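Local atomic coordinates of DegV family protein (Streptococcus agalactiae, PDB entry 3LUP), a protein that binds a fatty acid, seen here as elaidic acid, and may take part in lipid transport or fatty acid metabolism, although its precise cellular role is unknown. Residues L6-D11 against N133-S138; D74-L79 against I115-T120; L88-A93 against N149-Q154; Q78-G83 against E108-L113. All blocks are in the same frame, centred on the assembly; numbering follows the deposited sequence.

Interaction 1 (L6-D11 against N133-S138); sequences LALITD and NALMCS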
loop_
_atom_site.group_PDB
_atom_site.type_symbol
_atom_site.label_atom_id
_atom_site.label_comp_id
_atom_site.label_asym_id
_atom_site.label_seq_id
_atom_site.Cartn_x
_atom_site.Cartn_y
_atom_site.Cartn_z
ATOM N N LEU A 6 17.472 -1.952 -15.409
ATOM C CA LEU A 6 16.656 -1.226 -14.449
ATOM C C LEU A 6 16.326 -2.096 -13.244
ATOM O O LEU A 6 15.927 -3.258 -13.402
ATOM C CB LEU A 6 15.366 -0.756 -15.117
ATOM C CG LEU A 6 14.250 -0.178 -14.238
ATOM C CD1 LEU A 6 14.644 1.207 -13.696
ATOM C CD2 LEU A 6 12.940 -0.112 -15.009
ATOM N N ALA A 7 16.512 -1.543 -12.045
ATOM C CA ALA A 7 16.155 -2.254 -10.835
ATOM C C ALA A 7 14.872 -1.679 -10.269
ATOM O O ALA A 7 14.597 -0.468 -10.399
ATOM C CB ALA A 7 17.249 -2.168 -9.831
ATOM N N LEU A 8 14.085 -2.546 -9.642
ATOM C CA LEU A 8 12.912 -2.086 -8.935
ATOM C C LEU A 8 12.970 -2.321 -7.442
ATOM O O LEU A 8 13.136 -3.454 -6.977
ATOM C CB LEU A 8 11.619 -2.646 -9.545
ATOM C CG LEU A 8 11.050 -1.547 -10.438
ATOM C CD1 LEU A 8 11.400 -1.814 -11.887
ATOM C CD2 LEU A 8 9.561 -1.350 -10.242
ATOM N N ILE A 9 12.847 -1.228 -6.691
ATOM C CA ILE A 9 12.839 -1.336 -5.238
ATOM C C ILE A 9 11.497 -0.913 -4.635
ATOM O O ILE A 9 10.881 0.101 -5.034
ATOM C CB ILE A 9 14.022 -0.589 -4.558
ATOM C CG1 ILE A 9 15.361 -1.123 -5.051
ATOM C CG2 ILE A 9 14.014 -0.812 -3.067
ATOM C CD1 ILE A 9 15.864 -0.487 -6.307
ATOM N N THR A 10 11.063 -1.730 -3.681
ATOM C CA THR A 10 9.828 -1.515 -2.968
ATOM C C THR A 10 9.987 -2.003 -1.541
ATOM O O THR A 10 11.071 -2.404 -1.152
ATOM C CB THR A 10 8.643 -2.221 -3.667
ATOM O OG1 THR A 10 7.429 -1.893 -2.973
ATOM C CG2 THR A 10 8.840 -3.730 -3.695
ATOM N N ASP A 11 8.916 -1.954 -0.762
ATOM C CA ASP A 11 8.965 -2.429 0.603
ATOM C C ASP A 11 7.884 -3.474 0.786
ATOM O O ASP A 11 7.076 -3.688 -0.101
ATOM C CB ASP A 11 8.827 -1.270 1.596
ATOM C CG ASP A 11 7.628 -0.377 1.294
ATOM O OD1 ASP A 11 6.475 -0.899 1.269
ATOM O OD2 ASP A 11 7.851 0.847 1.076
ATOM N N ASN A 133 3.626 -2.978 -13.261
ATOM C CA ASN A 133 3.440 -2.115 -14.431
ATOM C C ASN A 133 4.761 -1.611 -14.986
ATOM O O ASN A 133 5.010 -1.694 -16.192
ATOM C CB ASN A 133 2.514 -0.929 -14.126
ATOM C CG ASN A 133 1.087 -1.357 -13.898
ATOM O OD1 ASN A 133 0.781 -2.547 -13.937
ATOM N ND2 ASN A 133 0.205 -0.400 -13.639
ATOM N N ALA A 134 5.610 -1.104 -14.099
ATOM C CA ALA A 134 6.890 -0.557 -14.504
ATOM C C ALA A 134 7.725 -1.641 -15.172
ATOM O O ALA A 134 8.473 -1.370 -16.107
ATOM C CB ALA A 134 7.624 0.027 -13.315
ATOM N N LEU A 135 7.571 -2.874 -14.697
ATOM C CA LEU A 135 8.260 -4.021 -15.285
ATOM C C LEU A 135 7.872 -4.301 -16.729
ATOM O O LEU A 135 8.750 -4.457 -17.577
ATOM C CB LEU A 135 8.061 -5.272 -14.434
ATOM C CG LEU A 135 9.270 -5.687 -13.595
ATOM C CD1 LEU A 135 9.603 -4.668 -12.535
ATOM C CD2 LEU A 135 8.989 -7.034 -12.969
HETATM N N MSE A 136 6.568 -4.360 -17.003
HETATM C CA MSE A 136 6.087 -4.593 -18.366
HETATM C C MSE A 136 6.474 -3.428 -19.305
HETATM O O MSE A 136 6.710 -3.644 -20.493
HETATM C CB MSE A 136 4.567 -4.817 -18.411
HETATM C CG MSE A 136 3.956 -5.754 -17.368
HETATM SE SE MSE A 136 1.964 -5.559 -17.398
HETATM C CE MSE A 136 1.597 -6.413 -19.134
ATOM N N CYS A 137 6.521 -2.205 -18.765
ATOM C CA CYS A 137 6.981 -1.018 -19.502
ATOM C C CYS A 137 8.445 -1.141 -19.926
ATOM O O CYS A 137 8.812 -0.794 -21.054
ATOM C CB CYS A 137 6.843 0.227 -18.633
ATOM S SG CYS A 137 5.177 0.832 -18.429
ATOM N N SER A 138 9.267 -1.615 -18.991
ATOM C CA SER A 138 10.670 -1.894 -19.221
ATOM C C SER A 138 10.777 -2.974 -20.283
ATOM O O SER A 138 11.507 -2.821 -21.264
ATOM C CB SER A 138 11.324 -2.341 -17.905
ATOM O OG SER A 138 12.592 -2.943 -18.084
#

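Interaction 2 (D74-L79 against I115-T120); sequences DLLCQL and IAFPDT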
loop_
_atom_site.group_PDB
_atom_site.type_symbol
_atom_site.label_atom_id
_atom_site.label_comp_id
_atom_site.label_asym_id
_atom_site.label_seq_id
_atom_site.Cartn_x
_atom_site.Cartn_y
_atom_site.Cartn_z
ATOM N N ASP A 74 22.991 0.578 1.037
ATOM C CA ASP A 74 23.834 -0.564 0.678
ATOM C C ASP A 74 23.312 -1.348 -0.547
ATOM O O ASP A 74 24.102 -1.900 -1.330
ATOM C CB ASP A 74 24.009 -1.502 1.885
ATOM C CG ASP A 74 24.695 -0.819 3.092
ATOM O OD1 ASP A 74 25.598 0.036 2.892
ATOM O OD2 ASP A 74 24.335 -1.155 4.252
ATOM N N LEU A 75 21.989 -1.396 -0.701
ATOM C CA LEU A 75 21.360 -2.019 -1.862
ATOM C C LEU A 75 21.638 -1.222 -3.142
ATOM O O LEU A 75 21.886 -1.798 -4.208
ATOM C CB LEU A 75 19.851 -2.148 -1.655
ATOM C CG LEU A 75 19.075 -2.858 -2.771
ATOM C CD1 LEU A 75 19.597 -4.276 -3.039
ATOM C CD2 LEU A 75 17.616 -2.910 -2.424
ATOM N N LEU A 76 21.585 0.099 -3.024
ATOM C CA LEU A 76 21.869 0.970 -4.141
ATOM C C LEU A 76 23.288 0.771 -4.639
ATOM O O LEU A 76 23.522 0.638 -5.842
ATOM C CB LEU A 76 21.628 2.433 -3.765
ATOM C CG LEU A 76 20.170 2.892 -3.691
ATOM C CD1 LEU A 76 20.127 4.374 -3.475
ATOM C CD2 LEU A 76 19.422 2.550 -4.951
ATOM N N CYS A 77 24.229 0.739 -3.704
ATOM C CA CYS A 77 25.631 0.513 -4.017
ATOM C C CYS A 77 25.821 -0.854 -4.683
ATOM O O CYS A 77 26.479 -0.957 -5.719
ATOM C CB CYS A 77 26.470 0.645 -2.744
ATOM S SG CYS A 77 28.206 0.242 -2.957
ATOM N N GLN A 78 25.218 -1.889 -4.092
ATOM C CA GLN A 78 25.225 -3.257 -4.639
ATOM C C GLN A 78 24.676 -3.346 -6.077
ATOM O O GLN A 78 25.232 -4.050 -6.925
ATOM C CB GLN A 78 24.466 -4.212 -3.696
ATOM C CG GLN A 78 24.763 -5.694 -3.902
ATOM C CD GLN A 78 26.275 -6.025 -3.891
ATOM O OE1 GLN A 78 27.044 -5.454 -3.113
ATOM N NE2 GLN A 78 26.691 -6.963 -4.752
ATOM N N LEU A 79 23.595 -2.627 -6.348
ATOM C CA LEU A 79 23.006 -2.601 -7.684
ATOM C C LEU A 79 23.955 -1.963 -8.706
ATOM O O LEU A 79 24.118 -2.476 -9.818
ATOM C CB LEU A 79 21.642 -1.890 -7.661
ATOM C CG LEU A 79 20.530 -2.598 -6.867
ATOM C CD1 LEU A 79 19.419 -1.652 -6.473
ATOM C CD2 LEU A 79 19.971 -3.754 -7.637
ATOM N N ILE A 115 18.040 7.489 -10.890
ATOM C CA ILE A 115 17.164 7.018 -9.818
ATOM C C ILE A 115 15.928 7.886 -9.698
ATOM O O ILE A 115 16.029 9.111 -9.635
ATOM C CB ILE A 115 17.895 7.042 -8.458
ATOM C CG1 ILE A 115 19.185 6.230 -8.532
ATOM C CG2 ILE A 115 17.002 6.508 -7.354
ATOM C CD1 ILE A 115 20.163 6.536 -7.412
ATOM N N ALA A 116 14.762 7.253 -9.654
ATOM C CA ALA A 116 13.530 7.986 -9.383
ATOM C C ALA A 116 12.749 7.322 -8.261
ATOM O O ALA A 116 12.457 6.117 -8.319
ATOM C CB ALA A 116 12.686 8.120 -10.635
ATOM N N PHE A 117 12.452 8.113 -7.227
ATOM C CA PHE A 117 11.624 7.680 -6.110
ATOM C C PHE A 117 10.324 8.492 -6.072
ATOM O O PHE A 117 10.118 9.272 -5.140
ATOM C CB PHE A 117 12.347 7.868 -4.770
ATOM C CG PHE A 117 13.562 6.985 -4.565
ATOM C CD1 PHE A 117 13.623 5.692 -5.079
ATOM C CD2 PHE A 117 14.645 7.455 -3.812
ATOM C CE1 PHE A 117 14.758 4.900 -4.876
ATOM C CE2 PHE A 117 15.776 6.668 -3.598
ATOM C CZ PHE A 117 15.834 5.394 -4.128
ATOM N N PRO A 118 9.429 8.306 -7.068
ATOM C CA PRO A 118 8.169 9.091 -7.035
ATOM C C PRO A 118 7.278 8.685 -5.854
ATOM O O PRO A 118 7.294 7.517 -5.413
ATOM C CB PRO A 118 7.496 8.736 -8.362
ATOM C CG PRO A 118 8.022 7.339 -8.682
ATOM C CD PRO A 118 9.425 7.273 -8.129
ATOM N N ASP A 119 6.527 9.646 -5.326
ATOM C CA ASP A 119 5.650 9.354 -4.209
ATOM C C ASP A 119 4.465 8.555 -4.732
ATOM O O ASP A 119 3.691 9.032 -5.569
ATOM C CB ASP A 119 5.201 10.645 -3.518
ATOM C CG ASP A 119 4.226 10.398 -2.361
ATOM O OD1 ASP A 119 4.122 9.252 -1.850
ATOM O OD2 ASP A 119 3.562 11.380 -1.959
ATOM N N THR A 120 4.328 7.333 -4.238
ATOM C CA THR A 120 3.290 6.448 -4.741
ATOM C C THR A 120 1.938 6.833 -4.200
ATOM O O THR A 120 0.937 6.527 -4.820
ATOM C CB THR A 120 3.557 4.976 -4.417
ATOM O OG1 THR A 120 3.488 4.777 -2.995
ATOM C CG2 THR A 120 4.923 4.561 -4.943
#

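Interaction 3 (L88-A93 against N149-Q154); sequences LGLFIA and NKIQSQ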
loop_
_atom_site.group_PDB
_atom_site.type_symbol
_atom_site.label_atom_id
_atom_site.label_comp_id
_atom_site.label_asym_id
_atom_site.label_seq_id
_atom_site.Cartn_x
_atom_site.Cartn_y
_atom_site.Cartn_z
ATOM N N LEU A 88 14.123 2.461 -10.139
ATOM C CA LEU A 88 12.817 3.017 -9.745
ATOM C C LEU A 88 12.373 2.501 -8.374
ATOM O O LEU A 88 12.138 1.301 -8.186
ATOM C CB LEU A 88 11.757 2.728 -10.805
ATOM C CG LEU A 88 10.394 3.415 -10.671
ATOM C CD1 LEU A 88 10.512 4.922 -10.663
ATOM C CD2 LEU A 88 9.507 2.970 -11.814
ATOM N N GLY A 89 12.296 3.419 -7.412
ATOM C CA GLY A 89 11.897 3.084 -6.045
ATOM C C GLY A 89 10.449 3.474 -5.833
ATOM O O GLY A 89 10.098 4.665 -5.908
ATOM N N LEU A 90 9.612 2.458 -5.595
ATOM C CA LEU A 90 8.161 2.622 -5.382
ATOM C C LEU A 90 7.739 2.148 -3.979
ATOM O O LEU A 90 7.363 0.986 -3.765
ATOM C CB LEU A 90 7.367 1.886 -6.461
ATOM C CG LEU A 90 7.478 2.396 -7.896
ATOM C CD1 LEU A 90 6.703 1.470 -8.824
ATOM C CD2 LEU A 90 6.974 3.823 -8.018
ATOM N N PHE A 91 7.822 3.074 -3.031
ATOM C CA PHE A 91 7.602 2.764 -1.634
ATOM C C PHE A 91 6.274 3.311 -1.123
ATOM O O PHE A 91 5.622 4.143 -1.780
ATOM C CB PHE A 91 8.745 3.321 -0.786
ATOM C CG PHE A 91 10.106 2.933 -1.278
ATOM C CD1 PHE A 91 10.584 1.636 -1.085
ATOM C CD2 PHE A 91 10.906 3.863 -1.939
ATOM C CE1 PHE A 91 11.830 1.265 -1.555
ATOM C CE2 PHE A 91 12.157 3.517 -2.400
ATOM C CZ PHE A 91 12.629 2.207 -2.216
ATOM N N ILE A 92 5.894 2.815 0.056
ATOM C CA ILE A 92 4.788 3.326 0.862
ATOM C C ILE A 92 4.583 4.871 0.777
ATOM O O ILE A 92 5.550 5.649 0.751
ATOM C CB ILE A 92 4.978 2.829 2.329
ATOM C CG1 ILE A 92 3.773 3.147 3.205
ATOM C CG2 ILE A 92 6.254 3.388 2.951
ATOM C CD1 ILE A 92 3.556 2.128 4.321
ATOM N N ALA A 93 3.315 5.290 0.708
ATOM C CA ALA A 93 2.903 6.708 0.680
ATOM C C ALA A 93 3.656 7.655 1.616
ATOM O O ALA A 93 3.759 7.398 2.813
ATOM C CB ALA A 93 1.410 6.797 0.983
ATOM N N ASN A 149 7.198 8.588 -16.174
ATOM C CA ASN A 149 6.081 9.390 -16.591
ATOM C C ASN A 149 4.769 8.616 -16.481
ATOM O O ASN A 149 3.826 9.065 -15.821
ATOM C CB ASN A 149 6.320 9.785 -18.023
ATOM C CG ASN A 149 6.194 11.234 -18.228
ATOM O OD1 ASN A 149 5.086 11.736 -18.448
ATOM N ND2 ASN A 149 7.326 11.945 -18.172
ATOM N N LYS A 150 4.731 7.453 -17.133
ATOM C CA LYS A 150 3.563 6.580 -17.137
ATOM C C LYS A 150 3.186 6.188 -15.716
ATOM O O LYS A 150 2.002 6.130 -15.379
ATOM C CB LYS A 150 3.832 5.334 -17.980
ATOM C CG LYS A 150 2.595 4.505 -18.301
ATOM C CD LYS A 150 2.850 3.598 -19.519
ATOM C CE LYS A 150 1.804 2.490 -19.676
ATOM N NZ LYS A 150 0.610 2.903 -20.447
ATOM N N ILE A 151 4.188 5.942 -14.877
ATOM C CA ILE A 151 3.913 5.553 -13.515
ATOM C C ILE A 151 3.355 6.713 -12.681
ATOM O O ILE A 151 2.406 6.515 -11.928
ATOM C CB ILE A 151 5.125 4.892 -12.847
ATOM C CG1 ILE A 151 5.421 3.526 -13.490
ATOM C CG2 ILE A 151 4.886 4.735 -11.350
ATOM C CD1 ILE A 151 4.469 2.402 -13.093
ATOM N N GLN A 152 3.906 7.917 -12.832
ATOM C CA GLN A 152 3.378 9.108 -12.143
ATOM C C GLN A 152 1.922 9.422 -12.461
ATOM O O GLN A 152 1.131 9.727 -11.550
ATOM C CB GLN A 152 4.253 10.334 -12.395
ATOM C CG GLN A 152 5.176 10.645 -11.221
ATOM C CD GLN A 152 6.477 11.339 -11.634
ATOM O OE1 GLN A 152 6.623 11.811 -12.777
ATOM N NE2 GLN A 152 7.436 11.401 -10.695
ATOM N N SER A 153 1.568 9.343 -13.742
ATOM C CA SER A 153 0.176 9.512 -14.156
ATOM C C SER A 153 -0.705 8.358 -13.656
ATOM O O SER A 153 -1.889 8.556 -13.391
ATOM C CB SER A 153 0.049 9.699 -15.678
ATOM O OG SER A 153 0.249 8.486 -16.380
ATOM N N GLN A 154 -0.122 7.165 -13.524
ATOM C CA GLN A 154 -0.826 6.023 -12.934
ATOM C C GLN A 154 -1.039 6.221 -11.449
ATOM O O GLN A 154 -2.101 5.898 -10.916
ATOM C CB GLN A 154 -0.063 4.722 -13.158
ATOM C CG GLN A 154 -0.401 4.038 -14.458
ATOM C CD GLN A 154 0.308 2.718 -14.584
ATOM O OE1 GLN A 154 0.813 2.169 -13.600
ATOM N NE2 GLN A 154 0.359 2.195 -15.801
#

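Interaction 4 (Q78-G83 against E108-L113); sequences QLEKEG and EEHPNL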
loop_
_atom_site.group_PDB
_atom_site.type_symbol
_atom_site.label_atom_id
_atom_site.label_comp_id
_atom_site.label_asym_id
_atom_site.label_seq_id
_atom_site.Cartn_x
_atom_site.Cartn_y
_atom_site.Cartn_z
ATOM N N GLN A 78 25.218 -1.889 -4.092
ATOM C CA GLN A 78 25.225 -3.257 -4.639
ATOM C C GLN A 78 24.676 -3.346 -6.077
ATOM O O GLN A 78 25.232 -4.050 -6.925
ATOM C CB GLN A 78 24.466 -4.212 -3.696
ATOM C CG GLN A 78 24.763 -5.694 -3.902
ATOM C CD GLN A 78 26.275 -6.025 -3.891
ATOM O OE1 GLN A 78 27.044 -5.454 -3.113
ATOM N NE2 GLN A 78 26.691 -6.963 -4.752
ATOM N N LEU A 79 23.595 -2.627 -6.348
ATOM C CA LEU A 79 23.006 -2.601 -7.684
ATOM C C LEU A 79 23.955 -1.963 -8.706
ATOM O O LEU A 79 24.118 -2.476 -9.818
ATOM C CB LEU A 79 21.642 -1.890 -7.661
ATOM C CG LEU A 79 20.530 -2.598 -6.867
ATOM C CD1 LEU A 79 19.419 -1.652 -6.473
ATOM C CD2 LEU A 79 19.971 -3.754 -7.637
ATOM N N GLU A 80 24.591 -0.862 -8.305
ATOM C CA GLU A 80 25.577 -0.169 -9.131
ATOM C C GLU A 80 26.695 -1.098 -9.582
ATOM O O GLU A 80 27.074 -1.077 -10.751
ATOM C CB GLU A 80 26.153 1.025 -8.372
ATOM C CG GLU A 80 27.188 1.880 -9.110
ATOM C CD GLU A 80 27.623 3.098 -8.275
ATOM O OE1 GLU A 80 26.742 3.799 -7.700
ATOM O OE2 GLU A 80 28.848 3.356 -8.182
ATOM N N LYS A 81 27.222 -1.905 -8.659
ATOM C CA LYS A 81 28.279 -2.859 -9.011
ATOM C C LYS A 81 27.759 -4.179 -9.599
ATOM O O LYS A 81 28.506 -4.942 -10.193
ATOM C CB LYS A 81 29.280 -3.069 -7.870
ATOM C CG LYS A 81 28.703 -3.379 -6.514
ATOM C CD LYS A 81 29.728 -3.044 -5.426
ATOM C CE LYS A 81 29.503 -3.896 -4.185
ATOM N NZ LYS A 81 30.182 -3.360 -2.960
ATOM N N GLU A 82 26.466 -4.424 -9.464
ATOM C CA GLU A 82 25.866 -5.563 -10.126
ATOM C C GLU A 82 25.569 -5.212 -11.601
ATOM O O GLU A 82 25.072 -6.060 -12.361
ATOM C CB GLU A 82 24.622 -6.024 -9.353
ATOM C CG GLU A 82 24.687 -7.480 -8.963
ATOM C CD GLU A 82 23.932 -7.822 -7.678
ATOM O OE1 GLU A 82 22.741 -7.431 -7.531
ATOM O OE2 GLU A 82 24.537 -8.516 -6.819
ATOM N N GLY A 83 25.890 -3.972 -12.000
ATOM C CA GLY A 83 25.719 -3.504 -13.381
ATOM C C GLY A 83 24.410 -2.812 -13.774
ATOM O O GLY A 83 24.225 -2.456 -14.943
ATOM N N GLU A 108 21.215 11.985 -4.652
ATOM C CA GLU A 108 22.475 12.723 -4.820
ATOM C C GLU A 108 23.728 11.949 -4.390
ATOM O O GLU A 108 24.833 12.268 -4.836
ATOM C CB GLU A 108 22.409 14.055 -4.073
ATOM C CG GLU A 108 21.885 15.208 -4.919
ATOM C CD GLU A 108 20.663 14.823 -5.741
ATOM O OE1 GLU A 108 19.572 14.600 -5.149
ATOM O OE2 GLU A 108 20.805 14.736 -6.984
ATOM N N GLU A 109 23.541 10.940 -3.532
ATOM C CA GLU A 109 24.646 10.139 -2.967
ATOM C C GLU A 109 25.079 8.973 -3.867
ATOM O O GLU A 109 26.112 8.349 -3.615
ATOM C CB GLU A 109 24.285 9.582 -1.578
ATOM C CG GLU A 109 23.745 10.601 -0.576
ATOM C CD GLU A 109 24.813 11.506 0.015
ATOM O OE1 GLU A 109 26.006 11.137 -0.035
ATOM O OE2 GLU A 109 24.451 12.584 0.544
ATOM N N HIS A 110 24.275 8.677 -4.893
ATOM C CA HIS A 110 24.597 7.643 -5.885
ATOM C C HIS A 110 24.521 8.200 -7.304
ATOM O O HIS A 110 23.616 7.845 -8.073
ATOM C CB HIS A 110 23.674 6.442 -5.718
ATOM C CG HIS A 110 23.845 5.751 -4.409
ATOM N ND1 HIS A 110 24.652 4.644 -4.251
ATOM C CD2 HIS A 110 23.341 6.029 -3.185
ATOM C CE1 HIS A 110 24.620 4.258 -2.989
ATOM N NE2 HIS A 110 23.837 5.085 -2.320
ATOM N N PRO A 111 25.478 9.072 -7.665
ATOM C CA PRO A 111 25.392 9.763 -8.948
ATOM C C PRO A 111 25.628 8.849 -10.162
ATOM O O PRO A 111 25.326 9.242 -11.289
ATOM C CB PRO A 111 26.476 10.839 -8.836
ATOM C CG PRO A 111 27.453 10.270 -7.896
ATOM C CD PRO A 111 26.697 9.440 -6.924
ATOM N N ASN A 112 26.131 7.637 -9.927
ATOM C CA ASN A 112 26.368 6.678 -11.011
ATOM C C ASN A 112 25.150 5.861 -11.442
ATOM O O ASN A 112 25.262 5.026 -12.333
ATOM C CB ASN A 112 27.553 5.775 -10.692
ATOM C CG ASN A 112 28.885 6.513 -10.780
ATOM O OD1 ASN A 112 29.530 6.765 -9.757
ATOM N ND2 ASN A 112 29.301 6.871 -12.006
ATOM N N LEU A 113 23.998 6.112 -10.819
ATOM C CA LEU A 113 22.722 5.541 -11.265
ATOM C C LEU A 113 21.721 6.648 -11.531
ATOM O O LEU A 113 21.781 7.709 -10.907
ATOM C CB LEU A 113 22.119 4.627 -10.201
ATOM C CG LEU A 113 22.853 3.387 -9.707
ATOM C CD1 LEU A 113 22.448 3.148 -8.258
ATOM C CD2 LEU A 113 22.558 2.170 -10.588
#

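Interaction 1 (L6-D11 against N133-S138)
L8 gives up the most surface here, meeting A134 and L135 with its two methyl groups. CD2 of L8 rests on CB of A134 at 3.9 Å, while CD1 of L8 and CD1 of L135 come together at 3.4 Å as the two leucine side chains slide past one another in opposite directions. Beside them, L6 uses one branch, CD2, to cover CB of S138 at 4.0 Å; with CG anti to the backbone N (chi1 170°), that branch comes down over the last turn of the helix. The residue types fit: alternate strand positions offer branched aliphatic groups to the helix, A134, with only a methyl, offers a small flat spot for CD2 of L8 to rest against, and S138, partly exposed, keeps a polar end near the border. No hydrogen bond joins the two segments. The segments 6-11 and 133-138 run almost exactly antiparallel, at 177°, with their axes 9.9 Å apart at the closest, a helix laid along a sheet strand as in an alpha/beta fold. L8 also touches V131 one turn earlier in helix 124-138, and L135 reaches V26 of strand 26-29. L6 also touches F144 of helix 144-155, so two helices share this face of the parallel sheet.

Interaction 2 (D74-L79 against I115-T120)
A single leucine, L76, carries the helix side of this contact and meets I115 and F117 with the same methyl, CD1. The aliphatic part is the pairing of CD1 of L76 with CD1 of I115, 4.5 Å apart, two methyls in loose van der Waals touch. L76 has CG beside its backbone N (chi1 -76°) and an extended second torsion, which carries CD1 outward from helix 69-81 towards the sheet edge.

The aromatic part uses the rim of the F117 ring. CD1 of L76 stands 4.5 Å from CZ of F117, near the ring plane, so the leucine abuts an edge. One ring face is taken by I115, whose CG2 lies 3.6 Å above the plane, offset toward the rim. Beta-branched I115 thus does double duty: one branch reaches the helix and the other supports the phenylalanine. Large apolar residues suit this buried layer between helix and sheet.

Polar bonding stays off the interface. Within the helix, the N of L79 bonds to O of L75 at 2.9 Å; beyond the strand, O of F117 bonds to NE1 of W100, and D119 OD1 receives the backbone N of A94 and K121, which ties down the chain leaving the sheet.

Strand 114-116 is one of the two edge strands of the parallel sheet within this chain, next to strand 86-89. V87 of that neighbour touches both L76 and I115, while L75 and L79 continue the helix's apolar face across to Y27 of strand 26-29.

Interaction 3 (L88-A93 against N149-Q154)
The carbonyl oxygen of L90, whose side chain meets I151 across the contact, is gripped by two side chains, OG1 of T10 and NE2 of Q127. These bonds fix the chain where it leaves strand 86-89 at the C-terminal end of the parallel sheet, the place where alpha/beta folds commonly carry their binding sites. Here I92, two residues on, touches the bound elaidic acid.

Across to helix 144-155 the contact is purely apolar. I151 faces two leucines: CG2 of I151 meets CD2 of L90 at 4.0 Å, and CG1 of I151 approaches CD2 of L88 more loosely, at 4.5 Å. Being beta-branched, I151 has two branches to give; with CG1 beside the backbone N and CG2 anti to it (chi1 -68°), CG2 is directed at L90 and CG1 at L88. L90 and I151 cross at a slant. Branched side chains suit this helix-to-sheet layer, which L130 and A134 of helix 124-138 extend; G89 between the leucines has no side chain, and CD1 of F117 packs on its CA.

Polar residues of the helix turn to other partners. Q154, buried, has its OE1 bonded to ND2 of N133 and its NE2 to OD1 of N285. On the exposed side, OG of S153 bonds back to O of K150 at 3.1 Å, from 39° above the carbonyl plane, on the same face as the backbone N of Q154.

Interaction 4 (Q78-G83 against E108-L113)
E80 gives the largest share of the buried surface, lying against L113 with its base and against N112 with its carboxylate. The closely packed part is inward: CD2 of L113 sits 4.1 Å from CA of E80, and CD1 of L113 is 4.3 Å from CB of E80, so a buried leucine sets both methyls against the base of E80. L113 is the last residue of a type I beta turn starting at H110, closed by its N to O of H110 at 3.3 Å; the turn brings N112 and L113 to the helix together.

Toward solvent the contact thins to the end of E80 against exposed N112. E80 has CG anti to the backbone N and stays extended (chi1 -179°), so its carboxylate reaches over the turn, where CD makes a single close touch with CB of N112 at 3.6 Å. The carboxylate and the amide of N112 are turned 62° apart and no hydrogen bond joins the segments. E82 and G83 are exposed; the positive phi of G83 (92°), which suits glycine, ends helix 69-81 in a Schellman motif.

At the inner border, OE1 of E80 approaches the edge of the H110 ring, near its plane, 4.1 Å from ND1. The other ring nitrogen, NE2, is hydrogen-bonded to OD1 of D73. Two acidic side chains near one imidazole could favour its protonated form, though its charge is not known, and a modest attraction may then accompany the apolar contact of L113.

In the fold
All four contacts belong to the alpha/beta part built on the parallel sheet ordered 26-29, 6-11, 86-89, 114-116, with helices on both faces. Helix 69-81 covers one face in interactions 2 and 4, whose centres are 9 Å apart and which share Q78 and L79; helices 124-138 and 144-155 cover the other in interactions 1 and 3, also 9 Å apart. The centres of interactions 3 and 4 are about 20 Å apart and the two do not touch. Along the chain, interactions 2 and 4 are nested within the loop closed by interaction 1, while interactions 1 and 3 alternate. The chain running on from strand 86-89 reaches, at I92, the fatty acid pocket.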